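Local coordinates for protein MmeI (Methylophilus methylotrophus, PDB 5HR4) that is a Type IIL restriction-modification enzyme that cleaves DNA and probably methylates adenine at N6 using S-adenosylmethionine, at residues N460-D465 and V514-P519. Numbering follows the deposited sequence.
With SFG (sinefungin), chain H.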
# COMPACT_ATOMS: atom_id res chain seq x y z
N ASN A 460 8.09 17.83 3.21
CA ASN A 460 8.38 16.44 3.53
C ASN A 460 7.81 16.16 4.92
O ASN A 460 8.44 16.48 5.93
CB ASN A 460 9.88 16.16 3.47
CG ASN A 460 10.21 14.71 3.74
OD1 ASN A 460 9.76 14.12 4.73
ND2 ASN A 460 10.97 14.11 2.85
N ALA A 461 6.65 15.51 4.95
CA ALA A 461 5.86 15.39 6.17
C ALA A 461 6.62 14.72 7.32
O ALA A 461 6.17 14.81 8.47
CB ALA A 461 4.60 14.60 5.89
N LEU A 462 7.72 14.03 7.03
CA LEU A 462 8.47 13.37 8.09
C LEU A 462 9.52 14.28 8.72
O LEU A 462 9.95 14.02 9.85
CB LEU A 462 9.12 12.09 7.56
CG LEU A 462 8.18 11.02 6.97
CD1 LEU A 462 8.92 9.73 6.71
CD2 LEU A 462 7.00 10.74 7.86
N GLN A 463 9.90 15.37 8.03
CA GLN A 463 10.96 16.27 8.49
C GLN A 463 10.44 17.54 9.15
O GLN A 463 11.23 18.25 9.76
CB GLN A 463 11.89 16.65 7.33
CG GLN A 463 12.81 15.55 6.87
CD GLN A 463 13.68 15.95 5.68
OE1 GLN A 463 13.65 17.10 5.24
NE2 GLN A 463 14.46 15.00 5.16
N ILE A 464 9.15 17.86 9.04
CA ILE A 464 8.62 19.11 9.55
C ILE A 464 7.74 18.87 10.78
O ILE A 464 7.38 17.74 11.11
CB ILE A 464 7.81 19.86 8.47
CG1 ILE A 464 6.62 19.02 8.01
CG2 ILE A 464 8.68 20.25 7.31
CD1 ILE A 464 5.72 19.77 7.07
N ASP A 465 7.36 19.96 11.43
CA ASP A 465 6.38 19.92 12.51
C ASP A 465 4.99 20.15 11.90
O ASP A 465 4.73 21.23 11.35
CB ASP A 465 6.71 20.98 13.56
CG ASP A 465 5.85 20.88 14.80
OD1 ASP A 465 5.11 19.89 14.96
OD2 ASP A 465 5.92 21.80 15.64
N VAL A 514 5.91 3.40 5.48
CA VAL A 514 4.59 3.89 5.88
C VAL A 514 4.47 3.94 7.39
O VAL A 514 3.74 4.79 7.94
CB VAL A 514 3.46 3.05 5.25
CG1 VAL A 514 3.47 1.63 5.76
CG2 VAL A 514 2.09 3.70 5.51
N ALA A 515 5.18 3.06 8.10
CA ALA A 515 5.11 3.06 9.56
C ALA A 515 5.44 4.43 10.13
O ALA A 515 4.82 4.86 11.10
CB ALA A 515 6.03 2.00 10.14
N ALA A 516 6.37 5.15 9.50
CA ALA A 516 6.80 6.47 9.98
C ALA A 516 5.63 7.43 10.27
O ALA A 516 5.70 8.22 11.21
CB ALA A 516 7.74 7.10 8.97
N TRP A 517 4.57 7.41 9.46
CA TRP A 517 3.50 8.38 9.72
C TRP A 517 2.74 8.10 11.02
O TRP A 517 2.08 9.00 11.53
CB TRP A 517 2.49 8.43 8.56
CG TRP A 517 2.93 9.30 7.43
CD1 TRP A 517 2.38 10.48 7.04
CD2 TRP A 517 4.03 9.07 6.56
NE1 TRP A 517 3.06 11.00 5.97
CE2 TRP A 517 4.08 10.15 5.65
CE3 TRP A 517 4.98 8.05 6.44
CZ2 TRP A 517 5.04 10.23 4.65
CZ3 TRP A 517 5.94 8.14 5.45
CH2 TRP A 517 5.96 9.22 4.56
N TYR A 518 2.83 6.88 11.56
CA TYR A 518 2.07 6.56 12.77
C TYR A 518 2.62 7.26 14.01
O TYR A 518 1.83 7.87 14.76
CB TYR A 518 1.99 5.05 12.96
CG TYR A 518 1.02 4.36 12.03
CD1 TYR A 518 1.34 4.16 10.69
CD2 TYR A 518 -0.19 3.87 12.50
CE1 TYR A 518 0.47 3.53 9.84
CE2 TYR A 518 -1.08 3.23 11.66
CZ TYR A 518 -0.74 3.07 10.33
OH TYR A 518 -1.62 2.43 9.49
N PRO A 519 3.92 7.20 14.32
CA PRO A 519 4.42 7.96 15.48
C PRO A 519 4.27 9.46 15.30
O PRO A 519 4.02 10.16 16.28
CB PRO A 519 5.90 7.55 15.57
CG PRO A 519 5.97 6.27 14.86
CD PRO A 519 4.99 6.37 13.74
N SFG H . -3.84 9.63 -1.45
CA SFG H . -3.27 10.24 -2.63
C SFG H . -4.33 10.17 -3.71
O SFG H . -5.43 9.64 -3.45
OXT SFG H . -4.13 10.65 -4.86
CB SFG H . -2.02 9.48 -3.07
CG SFG H . -1.06 9.43 -1.89
CD SFG H . 0.02 8.45 -2.28
NE SFG H . -0.50 7.12 -2.02
C5' SFG H . 1.32 8.70 -1.50
C4' SFG H . 1.87 10.17 -1.62
O4' SFG H . 2.74 10.37 -0.67
C3' SFG H . 2.67 10.43 -2.91
O3' SFG H . 1.97 11.33 -3.64
C2' SFG H . 4.05 10.99 -2.46
O2' SFG H . 4.48 12.15 -3.29
C1' SFG H . 3.84 11.40 -1.25
N9 SFG H . 4.97 11.24 -0.38
C8 SFG H . 5.85 10.25 -0.35
N7 SFG H . 6.71 10.49 0.65
C5 SFG H . 6.34 11.62 1.24
C6 SFG H . 6.88 12.31 2.29
N6 SFG H . 8.02 12.05 3.15
N1 SFG H . 6.34 13.45 2.72
C2 SFG H . 5.24 13.92 2.09
N3 SFG H . 4.71 13.25 1.04
C4 SFG H . 5.26 12.09 0.61
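Leu462 sets its branched end squarely on the indole of Trp517. CD2 sits over the centre of the six-membered ring, 3.5 Å from its centroid and 3° off the normal, a CH-pi contact. CD1 hangs past the rim, 3.6 Å from Trp517 CZ3, and reaches Ala516 CB at 3.7 Å. Chi1 of -59° puts Leu462 CG anti to the carbonyl carbon, bringing both methyls to the ring; the side chains cross at about a right angle. Ala461 adds a looser contact, its CB 3.9 Å from Trp517 NE1, which bonds to Pro362 O. These residues and Asn460 form the adenine end of the sinefungin pocket, where S-adenosylmethionine probably sits likewise. Sinefungin C6 lies at the indole edge, 3.6 Å from Trp517 CZ2. Ala461 N donates to sinefungin N1 (3.1 Å); Asn460 OD1 accepts a weak hydrogen bond from sinefungin N6 and receives Leu462 N in an Asx turn. Replacing Trp517 by alanine would probably leave Leu462 CD2 without a ring face and Pro362 O without its indole donor. Beyond Leu462, exposed Gln463 and Asp465 do not touch 514-519. The contact joins the loop after edge strand 455-458 to the chain entering helix 517-524, with helix 492-502 against Leu462 and strand 532-538 against Trp517.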